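Local structure of translation initiation factor eIF2B, subunit delta (Archaeoglobus fulgidus, 1T5O) at residues L151-L159 / L197-D205; I181-R189 / I207-V217. The protein probably catalyses the interconversion of methylthioribose-1-phosphate and methylthioribulose-1-phosphate, an isomerisation in methionine biosynthesis. All blocks are in the same frame, centred on the assembly; numbering follows the deposited sequence.

Contact 1: residues L151-L159 / L197-D205; sequences LTYCNAGRL and LTCWELMED
Leu197 sets its CB over one face of the Asn155 amide, 3.5 Å from OD1, with the two side chains crossing at about a right angle; that OD1 is itself held by Arg45, a predicted substrate-binding residue. One residue on, Thr198 OG1 donates to the carbonyl oxygen of Cys154 at 2.7 Å, in the carbonyl plane and on a lone pair. The same hydroxyl accepts a bond from Asn155 ND2 and is thus used in both directions, while its methyl CG2 meets the methyl of Thr152 tip to tip. In this Rossmann-like sheet the chain leaves the C-terminal end of strand 149-152, and helix 193-204 holds the loop at Cys154, the predicted transition-state stabiliser, and just beyond. Trp200 packs CE3 obliquely against Leu159 CD1 at 4.1 Å. Glu201 reaches the loop with its carboxylate split between two donors of the loop. OE1 takes the backbone N of Arg158 on its syn side at 2.8 Å and also pairs with Arg172, whereas OE2 receives Asn155 ND2 from above the carboxylate plane, 46° out of it. Glu204 lays CG at the edge of the Arg158 guanidinium, 3.5 Å from NH2. At the helix end Asp205 meets that guanidinium side-on and nearly coplanar, 14° between planes: NE binds OD2 at 3.0 Å and NH2 binds OD1. Arg158 arrives there because its chain runs fully extended from CG to NE, and Arg172 forms a second salt bridge to Asp205 OD2.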
ATOM      1  N   LEU A 151      12.111  -0.932 -11.624  1.00 20.21           N
ATOM      2  CA  LEU A 151      11.119  -0.974 -10.548  1.00 20.72           C
ATOM      3  C   LEU A 151      10.872  -2.458 -10.267  1.00 19.69           C
ATOM      4  O   LEU A 151      10.762  -3.262 -11.187  1.00 18.79           O
ATOM      5  CB  LEU A 151       9.811  -0.294 -10.967  1.00 23.42           C
ATOM      6  CG  LEU A 151       8.664  -0.257  -9.943  1.00 25.78           C
ATOM      7  CD1 LEU A 151       9.232  -0.262  -8.553  1.00 32.35           C
ATOM      8  CD2 LEU A 151       7.824   1.000 -10.108  1.00 29.02           C
ATOM      9  N   THR A 152      10.839  -2.846  -8.999  1.00 19.93           N
ATOM     10  CA  THR A 152      10.582  -4.234  -8.702  1.00 18.04           C
ATOM     11  C   THR A 152       9.465  -4.317  -7.672  1.00 17.73           C
ATOM     12  O   THR A 152       9.011  -3.285  -7.161  1.00 16.67           O
ATOM     13  CB  THR A 152      11.878  -4.954  -8.222  1.00 19.97           C
ATOM     14  OG1 THR A 152      11.642  -6.370  -8.219  1.00 18.96           O
ATOM     15  CG2 THR A 152      12.316  -4.451  -6.816  1.00 16.85           C
ATOM     16  N   TYR A 153       9.007  -5.536  -7.370  1.00 16.31           N
ATOM     17  CA  TYR A 153       7.912  -5.717  -6.425  1.00 16.87           C
ATOM     18  C   TYR A 153       8.217  -6.926  -5.560  1.00 17.75           C
ATOM     19  O   TYR A 153       8.851  -7.878  -6.019  1.00 19.09           O
ATOM     20  CB  TYR A 153       6.599  -5.946  -7.181  1.00 16.00           C
ATOM     21  CG  TYR A 153       5.398  -5.489  -6.408  1.00 17.74           C
ATOM     22  CD1 TYR A 153       5.116  -4.130  -6.289  1.00 17.58           C
ATOM     23  CD2 TYR A 153       4.543  -6.408  -5.794  1.00 17.69           C
ATOM     24  CE1 TYR A 153       4.002  -3.692  -5.588  1.00 16.92           C
ATOM     25  CE2 TYR A 153       3.437  -5.983  -5.086  1.00 19.08           C
ATOM     26  CZ  TYR A 153       3.169  -4.617  -4.992  1.00 17.76           C
ATOM     27  OH  TYR A 153       2.052  -4.167  -4.342  1.00 19.87           O
ATOM     28  N   CYS A 154       7.733  -6.890  -4.327  1.00 15.34           N
ATOM     29  CA  CYS A 154       7.997  -7.940  -3.355  1.00 18.05           C
ATOM     30  C   CYS A 154       9.502  -8.146  -3.119  1.00 19.55           C
ATOM     31  O   CYS A 154      10.250  -7.168  -2.919  1.00 20.81           O
ATOM     32  CB  CYS A 154       7.313  -9.275  -3.755  1.00 18.19           C
ATOM     33  SG  CYS A 154       7.042 -10.300  -2.273  1.00 22.14           S
ATOM     34  N   ASN A 155       9.967  -9.399  -3.149  1.00 19.04           N
ATOM     35  CA  ASN A 155      11.386  -9.660  -2.892  1.00 21.81           C
ATOM     36  C   ASN A 155      11.840 -10.934  -3.583  1.00 23.26           C
ATOM     37  O   ASN A 155      11.887 -12.006  -2.964  1.00 22.76           O
ATOM     38  CB  ASN A 155      11.620  -9.763  -1.377  1.00 21.44           C
ATOM     39  CG  ASN A 155      13.056 -10.144  -1.017  1.00 22.68           C
ATOM     40  OD1 ASN A 155      13.281 -11.163  -0.358  1.00 22.00           O
ATOM     41  ND2 ASN A 155      14.028  -9.322  -1.433  1.00 18.56           N
ATOM     42  N   ALA A 156      12.137 -10.809  -4.874  1.00 21.65           N
ATOM     43  CA  ALA A 156      12.594 -11.930  -5.691  1.00 21.89           C
ATOM     44  C   ALA A 156      14.122 -11.788  -5.777  1.00 21.05           C
ATOM     45  O   ALA A 156      14.697 -11.602  -6.851  1.00 19.64           O
ATOM     46  CB  ALA A 156      11.950 -11.847  -7.090  1.00 21.60           C
ATOM     47  N   GLY A 157      14.760 -11.853  -4.612  1.00 21.86           N
ATOM     48  CA  GLY A 157      16.197 -11.706  -4.535  1.00 21.54           C
ATOM     49  C   GLY A 157      16.908 -12.879  -3.887  1.00 22.60           C
ATOM     50  O   GLY A 157      16.391 -13.999  -3.868  1.00 20.46           O
ATOM     51  N   ARG A 158      18.090 -12.609  -3.330  1.00 23.32           N
ATOM     52  CA  ARG A 158      18.911 -13.654  -2.734  1.00 25.43           C
ATOM     53  C   ARG A 158      18.402 -14.171  -1.397  1.00 29.25           C
ATOM     54  O   ARG A 158      18.847 -15.216  -0.930  1.00 32.99           O
ATOM     55  CB  ARG A 158      20.385 -13.187  -2.615  1.00 25.44           C
ATOM     56  CG  ARG A 158      20.664 -11.980  -1.679  1.00 24.97           C
ATOM     57  CD  ARG A 158      22.181 -11.716  -1.681  1.00 28.92           C
ATOM     58  NE  ARG A 158      22.654 -10.584  -0.877  1.00 29.31           N
ATOM     59  CZ  ARG A 158      22.795 -10.586   0.446  1.00 29.55           C
ATOM     60  NH1 ARG A 158      22.486 -11.659   1.160  1.00 30.89           N
ATOM     61  NH2 ARG A 158      23.296  -9.515   1.054  1.00 31.32           N
ATOM     62  N   LEU A 159      17.474 -13.464  -0.771  1.00 28.34           N
ATOM     63  CA  LEU A 159      16.951 -13.968   0.482  1.00 29.57           C
ATOM     64  C   LEU A 159      15.896 -15.044   0.175  1.00 31.12           C
ATOM     65  O   LEU A 159      15.776 -16.029   0.912  1.00 31.99           O
ATOM     66  CB  LEU A 159      16.360 -12.822   1.321  1.00 28.53           C
ATOM     67  CG  LEU A 159      17.417 -11.854   1.883  1.00 29.31           C
ATOM     68  CD1 LEU A 159      16.741 -10.649   2.546  1.00 29.31           C
ATOM     69  CD2 LEU A 159      18.318 -12.588   2.877  1.00 27.99           C
ATOM     70  N   LEU A 197      12.954  -6.563   3.169  1.00 24.09           N
ATOM     71  CA  LEU A 197      13.914  -7.468   2.563  1.00 22.92           C
ATOM     72  C   LEU A 197      14.634  -6.956   1.318  1.00 22.90           C
ATOM     73  O   LEU A 197      15.855  -6.976   1.260  1.00 20.24           O
ATOM     74  CB  LEU A 197      13.195  -8.794   2.276  1.00 18.74           C
ATOM     75  CG  LEU A 197      12.370  -9.330   3.473  1.00 20.17           C
ATOM     76  CD1 LEU A 197      11.676 -10.667   3.138  1.00 20.83           C
ATOM     77  CD2 LEU A 197      13.290  -9.548   4.688  1.00 21.59           C
ATOM     78  N   THR A 198      13.885  -6.483   0.329  1.00 20.94           N
ATOM     79  CA  THR A 198      14.523  -6.022  -0.890  1.00 19.14           C
ATOM     80  C   THR A 198      15.454  -4.840  -0.671  1.00 20.03           C
ATOM     81  O   THR A 198      16.572  -4.827  -1.198  1.00 18.55           O
ATOM     82  CB  THR A 198      13.463  -5.673  -1.946  1.00 19.01           C
ATOM     83  OG1 THR A 198      12.834  -6.887  -2.349  1.00 18.66           O
ATOM     84  CG2 THR A 198      14.075  -4.987  -3.147  1.00 18.16           C
ATOM     85  N   CYS A 199      15.011  -3.848   0.096  1.00 18.85           N
ATOM     86  CA  CYS A 199      15.869  -2.705   0.325  1.00 21.79           C
ATOM     87  C   CYS A 199      17.136  -3.132   1.099  1.00 21.92           C
ATOM     88  O   CYS A 199      18.217  -2.599   0.870  1.00 22.37           O
ATOM     89  CB  CYS A 199      15.118  -1.594   1.067  1.00 21.22           C
ATOM     90  SG  CYS A 199      13.861  -0.709   0.055  1.00 21.32           S
ATOM     91  N   TRP A 200      16.982  -4.081   2.015  1.00 22.49           N
ATOM     92  CA  TRP A 200      18.108  -4.565   2.793  1.00 23.56           C
ATOM     93  C   TRP A 200      19.160  -5.253   1.921  1.00 22.11           C
ATOM     94  O   TRP A 200      20.337  -4.852   1.902  1.00 21.25           O
ATOM     95  CB  TRP A 200      17.637  -5.543   3.876  1.00 24.32           C
ATOM     96  CG  TRP A 200      18.773  -5.948   4.795  1.00 29.82           C
ATOM     97  CD1 TRP A 200      19.238  -5.252   5.893  1.00 28.62           C
ATOM     98  CD2 TRP A 200      19.676  -7.056   4.612  1.00 29.22           C
ATOM     99  NE1 TRP A 200      20.373  -5.862   6.381  1.00 30.82           N
ATOM    100  CE2 TRP A 200      20.663  -6.964   5.617  1.00 30.21           C
ATOM    101  CE3 TRP A 200      19.743  -8.112   3.686  1.00 32.53           C
ATOM    102  CZ2 TRP A 200      21.716  -7.889   5.729  1.00 32.24           C
ATOM    103  CZ3 TRP A 200      20.797  -9.039   3.795  1.00 33.19           C
ATOM    104  CH2 TRP A 200      21.768  -8.915   4.813  1.00 33.47           C
ATOM    105  N   GLU A 201      18.751  -6.275   1.177  1.00 21.03           N
ATOM    106  CA  GLU A 201      19.735  -6.978   0.364  1.00 22.26           C
ATOM    107  C   GLU A 201      20.359  -6.120  -0.730  1.00 22.34           C
ATOM    108  O   GLU A 201      21.509  -6.354  -1.103  1.00 23.07           O
ATOM    109  CB  GLU A 201      19.160  -8.275  -0.228  1.00 22.43           C
ATOM    110  CG  GLU A 201      18.048  -8.102  -1.274  1.00 21.64           C
ATOM    111  CD  GLU A 201      17.712  -9.418  -1.928  1.00 18.61           C
ATOM    112  OE1 GLU A 201      18.402  -9.812  -2.887  1.00 22.45           O
ATOM    113  OE2 GLU A 201      16.773 -10.096  -1.458  1.00 23.50           O
ATOM    114  N   LEU A 202      19.648  -5.109  -1.227  1.00 20.86           N
ATOM    115  CA  LEU A 202      20.250  -4.288  -2.264  1.00 21.16           C
ATOM    116  C   LEU A 202      21.239  -3.312  -1.614  1.00 21.41           C
ATOM    117  O   LEU A 202      22.357  -3.120  -2.103  1.00 21.03           O
ATOM    118  CB  LEU A 202      19.172  -3.530  -3.064  1.00 20.63           C
ATOM    119  CG  LEU A 202      18.315  -4.424  -3.986  1.00 21.02           C
ATOM    120  CD1 LEU A 202      17.185  -3.621  -4.612  1.00 18.34           C
ATOM    121  CD2 LEU A 202      19.189  -5.026  -5.051  1.00 20.00           C
ATOM    122  N   MET A 203      20.852  -2.696  -0.507  1.00 21.56           N
ATOM    123  CA  MET A 203      21.786  -1.771   0.128  1.00 23.62           C
ATOM    124  C   MET A 203      23.013  -2.524   0.644  1.00 25.13           C
ATOM    125  O   MET A 203      24.132  -2.003   0.624  1.00 26.37           O
ATOM    126  CB  MET A 203      21.103  -1.028   1.281  1.00 24.28           C
ATOM    127  CG  MET A 203      20.106  -0.006   0.800  1.00 25.05           C
ATOM    128  SD  MET A 203      19.140   0.720   2.107  1.00 27.54           S
ATOM    129  CE  MET A 203      20.509   1.664   3.012  1.00 29.98           C
ATOM    130  N   GLU A 204      22.809  -3.754   1.085  1.00 24.15           N
ATOM    131  CA  GLU A 204      23.902  -4.559   1.624  1.00 26.91           C
ATOM    132  C   GLU A 204      24.921  -4.824   0.512  1.00 27.30           C
ATOM    133  O   GLU A 204      26.135  -4.824   0.744  1.00 28.10           O
ATOM    134  CB  GLU A 204      23.319  -5.869   2.200  1.00 26.75           C
ATOM    135  CG  GLU A 204      24.286  -6.752   2.950  1.00 35.64           C
ATOM    136  CD  GLU A 204      24.659  -6.209   4.334  1.00 36.60           C
ATOM    137  OE1 GLU A 204      24.117  -5.168   4.748  1.00 36.33           O
ATOM    138  OE2 GLU A 204      25.496  -6.840   5.005  1.00 40.84           O
ATOM    139  N   ASP A 205      24.428  -4.996  -0.714  1.00 26.61           N
ATOM    140  CA  ASP A 205      25.289  -5.263  -1.863  1.00 25.08           C
ATOM    141  C   ASP A 205      25.712  -4.026  -2.653  1.00 24.69           C
ATOM    142  O   ASP A 205      26.322  -4.141  -3.718  1.00 24.32           O
ATOM    143  CB  ASP A 205      24.603  -6.287  -2.795  1.00 25.84           C
ATOM    144  CG  ASP A 205      24.300  -7.582  -2.093  1.00 25.95           C
ATOM    145  OD1 ASP A 205      24.709  -7.730  -0.904  1.00 27.09           O
ATOM    146  OD2 ASP A 205      23.648  -8.456  -2.702  1.00 24.69           O
TER

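Contact 2: residues I181-R189 / I207-V217; sequences IRVIACETR and IDVTLITDSMV
Ile181 O touches Ile207 CG2 at 4.2 Å, and a water that donates to this carbonyl oxygen and accepts from Asp208 N bridges the two strands beside it. Arg182 runs alongside Asp208 in the same direction, but it is the aliphatic part that comes near, CG lying 3.7 Å from OD1; its NE pairs instead with Glu180. The regular parallel pairing then starts at Val183, whose N bonds to Asp208 O and whose O accepts Thr210 N. Val183 faces helix 193-204, the crossover helix of this beta-alpha-beta unit. On the other face Ile184 CG2 touches Ile212 CD1 at 3.6 Å; CG1 of Ile212 stands between its own backbone N and carbonyl carbon (chi1 59°), which turns CD1 toward Ile184 and Cys186. Ala185, on the same face as Val183, rests its CB 3.8 Å from Val209 CG2, and its N continues the series with a bond to Thr210 O, nearly along the C=O axis. Cys186 SG packs on Ile212 CD1 at 4.0 Å. Glu187 N donates to Ile212 O, and its carboxylate turns to Arg189 of the second subunit. Beyond the strand, Asp214 receives successive amides, Thr188 N on OD1 at 2.7 Å and Arg189 N on OD2 at 2.8 Å, each on a syn lone pair; the second bond is close to straight at 172°. An asparagine here would probably leave one of these two amides without its acceptor and allow the turn at Thr188 to shift. Both carboxylate oxygens are thus engaged by main-chain N-H groups in a buried setting, which probably favours the charged form of Asp214 and fixes the backbone next to the intersubunit Arg189-Glu187 pairs.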
ATOM      1  N   ILE A 181      22.951   0.360 -12.730  1.00 27.01           N
ATOM      2  CA  ILE A 181      21.533   0.060 -12.596  1.00 26.22           C
ATOM      3  C   ILE A 181      21.063   0.550 -11.224  1.00 24.86           C
ATOM      4  O   ILE A 181      21.744   0.353 -10.225  1.00 26.97           O
ATOM      5  CB  ILE A 181      21.239  -1.496 -12.702  1.00 27.12           C
ATOM      6  CG1 ILE A 181      21.753  -2.066 -14.033  1.00 26.87           C
ATOM      7  CG2 ILE A 181      19.709  -1.759 -12.584  1.00 26.68           C
ATOM      8  CD1 ILE A 181      21.071  -1.499 -15.246  1.00 24.72           C
ATOM      9  N   ARG A 182      19.905   1.195 -11.182  1.00 23.86           N
ATOM     10  CA  ARG A 182      19.324   1.659  -9.927  1.00 24.34           C
ATOM     11  C   ARG A 182      17.954   0.979  -9.798  1.00 23.13           C
ATOM     12  O   ARG A 182      17.307   0.661 -10.798  1.00 22.72           O
ATOM     13  CB  ARG A 182      19.132   3.170  -9.941  1.00 26.66           C
ATOM     14  CG  ARG A 182      20.425   3.969  -9.972  1.00 33.36           C
ATOM     15  CD  ARG A 182      20.104   5.445  -9.829  1.00 37.31           C
ATOM     16  NE  ARG A 182      20.357   6.207 -11.041  1.00 45.44           N
ATOM     17  CZ  ARG A 182      19.939   5.864 -12.256  1.00 49.34           C
ATOM     18  NH1 ARG A 182      19.236   4.748 -12.436  1.00 52.26           N
ATOM     19  NH2 ARG A 182      20.221   6.641 -13.298  1.00 51.07           N
ATOM     20  N   VAL A 183      17.505   0.765  -8.574  1.00 21.11           N
ATOM     21  CA  VAL A 183      16.228   0.082  -8.379  1.00 21.47           C
ATOM     22  C   VAL A 183      15.218   0.916  -7.612  1.00 20.94           C
ATOM     23  O   VAL A 183      15.585   1.653  -6.694  1.00 20.78           O
ATOM     24  CB  VAL A 183      16.453  -1.241  -7.592  1.00 19.17           C
ATOM     25  CG1 VAL A 183      15.110  -1.904  -7.210  1.00 15.92           C
ATOM     26  CG2 VAL A 183      17.320  -2.195  -8.435  1.00 20.48           C
ATOM     27  N   ILE A 184      13.953   0.825  -8.015  1.00 19.34           N
ATOM     28  CA  ILE A 184      12.909   1.476  -7.256  1.00 19.50           C
ATOM     29  C   ILE A 184      12.118   0.287  -6.715  1.00 17.75           C
ATOM     30  O   ILE A 184      11.607  -0.519  -7.479  1.00 18.48           O
ATOM     31  CB  ILE A 184      12.034   2.371  -8.115  1.00 20.07           C
ATOM     32  CG1 ILE A 184      12.843   3.612  -8.530  1.00 18.88           C
ATOM     33  CG2 ILE A 184      10.750   2.769  -7.323  1.00 18.81           C
ATOM     34  CD1 ILE A 184      12.100   4.539  -9.477  1.00 19.49           C
ATOM     35  N   ALA A 185      12.003   0.188  -5.396  1.00 18.41           N
ATOM     36  CA  ALA A 185      11.305  -0.934  -4.774  1.00 17.97           C
ATOM     37  C   ALA A 185       9.995  -0.556  -4.098  1.00 18.70           C
ATOM     38  O   ALA A 185       9.962   0.361  -3.270  1.00 19.99           O
ATOM     39  CB  ALA A 185      12.226  -1.596  -3.737  1.00 17.31           C
ATOM     40  N   CYS A 186       8.920  -1.264  -4.438  1.00 17.03           N
ATOM     41  CA  CYS A 186       7.620  -1.036  -3.799  1.00 16.87           C
ATOM     42  C   CYS A 186       7.633  -1.702  -2.434  1.00 18.57           C
ATOM     43  O   CYS A 186       8.075  -2.846  -2.327  1.00 18.85           O
ATOM     44  CB  CYS A 186       6.510  -1.638  -4.658  1.00 17.90           C
ATOM     45  SG  CYS A 186       6.341  -0.689  -6.160  1.00 19.48           S
ATOM     46  N   GLU A 187       7.133  -1.010  -1.402  1.00 17.79           N
ATOM     47  CA  GLU A 187       7.179  -1.554  -0.049  1.00 17.57           C
ATOM     48  C   GLU A 187       6.519  -2.918   0.037  1.00 18.54           C
ATOM     49  O   GLU A 187       6.940  -3.748   0.827  1.00 16.43           O
ATOM     50  CB  GLU A 187       6.569  -0.579   0.974  1.00 19.27           C
ATOM     51  CG  GLU A 187       5.057  -0.547   1.000  1.00 21.47           C
ATOM     52  CD  GLU A 187       4.502   0.374   2.093  1.00 22.88           C
ATOM     53  OE1 GLU A 187       5.135   0.502   3.170  1.00 22.02           O
ATOM     54  OE2 GLU A 187       3.409   0.950   1.877  1.00 20.67           O
ATOM     55  N   THR A 188       5.510  -3.139  -0.806  1.00 19.56           N
ATOM     56  CA  THR A 188       4.779  -4.402  -0.899  1.00 19.18           C
ATOM     57  C   THR A 188       3.925  -4.749   0.336  1.00 19.42           C
ATOM     58  O   THR A 188       4.281  -5.610   1.138  1.00 17.33           O
ATOM     59  CB  THR A 188       5.753  -5.598  -1.216  1.00 20.22           C
ATOM     60  OG1 THR A 188       6.586  -5.246  -2.332  1.00 20.50           O
ATOM     61  CG2 THR A 188       4.954  -6.883  -1.571  1.00 18.35           C
ATOM     62  N   ARG A 189       2.790  -4.077   0.474  1.00 18.02           N
ATOM     63  CA  ARG A 189       1.879  -4.350   1.590  1.00 20.07           C
ATOM     64  C   ARG A 189       1.213  -5.727   1.389  1.00 20.38           C
ATOM     65  O   ARG A 189       1.210  -6.238   0.289  1.00 21.03           O
ATOM     66  CB  ARG A 189       0.830  -3.240   1.663  1.00 20.78           C
ATOM     67  CG  ARG A 189       1.436  -1.902   2.107  1.00 20.96           C
ATOM     68  CD  ARG A 189       1.784  -1.972   3.559  1.00 20.84           C
ATOM     69  NE  ARG A 189       0.561  -2.072   4.360  1.00 22.97           N
ATOM     70  CZ  ARG A 189       0.523  -2.478   5.624  1.00 26.28           C
ATOM     71  NH1 ARG A 189       1.643  -2.839   6.250  1.00 26.61           N
ATOM     72  NH2 ARG A 189      -0.636  -2.519   6.267  1.00 27.18           N
ATOM     73  N   ILE A 207      23.785  -1.741  -4.199  1.00 26.00           N
ATOM     74  CA  ILE A 207      22.980  -1.407  -5.370  1.00 24.73           C
ATOM     75  C   ILE A 207      22.008  -0.291  -4.981  1.00 23.05           C
ATOM     76  O   ILE A 207      21.308  -0.416  -3.979  1.00 22.72           O
ATOM     77  CB  ILE A 207      22.228  -2.654  -5.858  1.00 23.93           C
ATOM     78  CG1 ILE A 207      23.281  -3.713  -6.244  1.00 27.54           C
ATOM     79  CG2 ILE A 207      21.312  -2.297  -7.012  1.00 21.88           C
ATOM     80  CD1 ILE A 207      22.752  -4.986  -6.870  1.00 26.90           C
ATOM     81  N   ASP A 208      21.994   0.802  -5.749  1.00 23.80           N
ATOM     82  CA  ASP A 208      21.108   1.939  -5.448  1.00 26.36           C
ATOM     83  C   ASP A 208      19.644   1.494  -5.442  1.00 24.90           C
ATOM     84  O   ASP A 208      19.198   0.782  -6.346  1.00 24.64           O
ATOM     85  CB  ASP A 208      21.259   3.058  -6.476  1.00 30.23           C
ATOM     86  CG  ASP A 208      22.600   3.766  -6.387  1.00 38.56           C
ATOM     87  OD1 ASP A 208      22.896   4.597  -7.282  1.00 42.10           O
ATOM     88  OD2 ASP A 208      23.358   3.502  -5.427  1.00 40.17           O
ATOM     89  N   VAL A 209      18.922   1.899  -4.412  1.00 24.37           N
ATOM     90  CA  VAL A 209      17.505   1.570  -4.283  1.00 22.95           C
ATOM     91  C   VAL A 209      16.753   2.714  -3.601  1.00 23.07           C
ATOM     92  O   VAL A 209      17.243   3.329  -2.635  1.00 23.72           O
ATOM     93  CB  VAL A 209      17.279   0.246  -3.474  1.00 22.84           C
ATOM     94  CG1 VAL A 209      17.776   0.417  -2.024  1.00 21.42           C
ATOM     95  CG2 VAL A 209      15.753  -0.145  -3.488  1.00 22.03           C
ATOM     96  N   THR A 210      15.572   3.011  -4.136  1.00 20.85           N
ATOM     97  CA  THR A 210      14.688   4.029  -3.583  1.00 22.01           C
ATOM     98  C   THR A 210      13.368   3.304  -3.258  1.00 21.92           C
ATOM     99  O   THR A 210      12.839   2.552  -4.083  1.00 22.74           O
ATOM    100  CB  THR A 210      14.447   5.172  -4.597  1.00 22.49           C
ATOM    101  OG1 THR A 210      15.709   5.718  -4.973  1.00 23.88           O
ATOM    102  CG2 THR A 210      13.598   6.287  -3.983  1.00 22.60           C
ATOM    103  N   LEU A 211      12.871   3.545  -2.053  1.00 21.56           N
ATOM    104  CA  LEU A 211      11.661   2.924  -1.493  1.00 20.31           C
ATOM    105  C   LEU A 211      10.454   3.809  -1.730  1.00 19.44           C
ATOM    106  O   LEU A 211      10.502   5.013  -1.470  1.00 18.40           O
ATOM    107  CB  LEU A 211      11.839   2.772   0.021  1.00 20.84           C
ATOM    108  CG  LEU A 211      11.241   1.645   0.883  1.00 24.67           C
ATOM    109  CD1 LEU A 211      10.937   2.184   2.237  1.00 19.57           C
ATOM    110  CD2 LEU A 211      10.023   1.023   0.267  1.00 20.28           C
ATOM    111  N   ILE A 212       9.368   3.210  -2.216  1.00 20.44           N
ATOM    112  CA  ILE A 212       8.120   3.952  -2.470  1.00 19.79           C
ATOM    113  C   ILE A 212       6.995   3.071  -2.027  1.00 20.25           C
ATOM    114  O   ILE A 212       7.202   1.881  -1.793  1.00 21.19           O
ATOM    115  CB  ILE A 212       7.862   4.230  -3.980  1.00 19.66           C
ATOM    116  CG1 ILE A 212       7.789   2.912  -4.792  1.00 16.53           C
ATOM    117  CG2 ILE A 212       8.937   5.109  -4.530  1.00 17.80           C
ATOM    118  CD1 ILE A 212       7.318   3.140  -6.253  1.00 15.96           C
ATOM    119  N   THR A 213       5.810   3.657  -1.878  1.00 18.41           N
ATOM    120  CA  THR A 213       4.647   2.875  -1.514  1.00 19.86           C
ATOM    121  C   THR A 213       4.213   2.149  -2.820  1.00 19.57           C
ATOM    122  O   THR A 213       4.626   2.540  -3.927  1.00 16.40           O
ATOM    123  CB  THR A 213       3.540   3.838  -1.000  1.00 20.68           C
ATOM    124  OG1 THR A 213       2.531   3.097  -0.338  1.00 33.71           O
ATOM    125  CG2 THR A 213       2.932   4.579  -2.117  1.00 16.59           C
ATOM    126  N   ASP A 214       3.402   1.102  -2.710  1.00 17.90           N
ATOM    127  CA  ASP A 214       2.932   0.385  -3.912  1.00 18.40           C
ATOM    128  C   ASP A 214       2.095   1.285  -4.815  1.00 17.91           C
ATOM    129  O   ASP A 214       2.187   1.223  -6.052  1.00 18.48           O
ATOM    130  CB  ASP A 214       2.086  -0.850  -3.512  1.00 17.10           C
ATOM    131  CG  ASP A 214       2.795  -1.724  -2.511  1.00 15.97           C
ATOM    132  OD1 ASP A 214       4.019  -1.877  -2.658  1.00 16.81           O
ATOM    133  OD2 ASP A 214       2.134  -2.260  -1.592  1.00 17.85           O
ATOM    134  N   SER A 215       1.293   2.133  -4.184  1.00 16.12           N
ATOM    135  CA  SER A 215       0.423   3.052  -4.892  1.00 18.52           C
ATOM    136  C   SER A 215       1.204   4.098  -5.697  1.00 19.09           C
ATOM    137  O   SER A 215       0.645   4.727  -6.613  1.00 18.88           O
ATOM    138  CB  SER A 215      -0.487   3.782  -3.894  1.00 18.05           C
ATOM    139  OG  SER A 215       0.286   4.741  -3.168  1.00 21.02           O
ATOM    140  N   MET A 216       2.479   4.307  -5.359  1.00 18.77           N
ATOM    141  CA  MET A 216       3.288   5.302  -6.076  1.00 18.37           C
ATOM    142  C   MET A 216       3.767   4.798  -7.423  1.00 19.90           C
ATOM    143  O   MET A 216       4.452   5.517  -8.145  1.00 21.72           O
ATOM    144  CB  MET A 216       4.509   5.738  -5.239  1.00 19.29           C
ATOM    145  CG  MET A 216       4.179   6.757  -4.165  1.00 18.96           C
ATOM    146  SD  MET A 216       5.441   6.825  -2.865  1.00 20.38           S
ATOM    147  CE  MET A 216       4.556   7.644  -1.561  1.00 16.99           C
ATOM    148  N   VAL A 217       3.424   3.568  -7.777  1.00 18.76           N
ATOM    149  CA  VAL A 217       3.837   3.048  -9.067  1.00 19.86           C
ATOM    150  C   VAL A 217       3.286   3.961 -10.173  1.00 18.71           C
ATOM    151  O   VAL A 217       3.915   4.133 -11.200  1.00 18.13           O
ATOM    152  CB  VAL A 217       3.309   1.601  -9.298  1.00 22.53           C
ATOM    153  CG1 VAL A 217       3.776   1.082 -10.661  1.00 24.77           C
ATOM    154  CG2 VAL A 217       3.862   0.686  -8.195  1.00 30.08           C
TER
HETATM  155  O   HOH W   1      23.454   0.994  -8.405  1.00 30.35           O
HETATM  156  O   HOH W   2      16.917   4.208  -6.906  1.00 27.84           O
HETATM  157  O   HOH W   3       2.152   0.208  -0.113  1.00 14.23           O

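The centres of contacts 1 and 2 lie about 10 Å apart, and both reach one Rossmann-like sheet, where strand 149-152 neighbours strand 182-186, itself beside strand 208-212. Their segments alternate along the chain: 151-159, 181-189, 197-205, 207-217. Helix 193-204 of contact 1 therefore connects the two strands of contact 2. Direct links join them, Thr152 N to Ile184 O and Cys154 N to Thr188 OG1, both probable hydrogen bonds. The loops beyond the adjacent strands 149-152 and 182-186 thus meet beside the predicted substrate-binding residues Gln193 and Lys244. Strand 208-212 pairs with a strand of the second subunit, so the sheet crosses the dimer interface, where Tyr153 packs on Ser215 of that subunit.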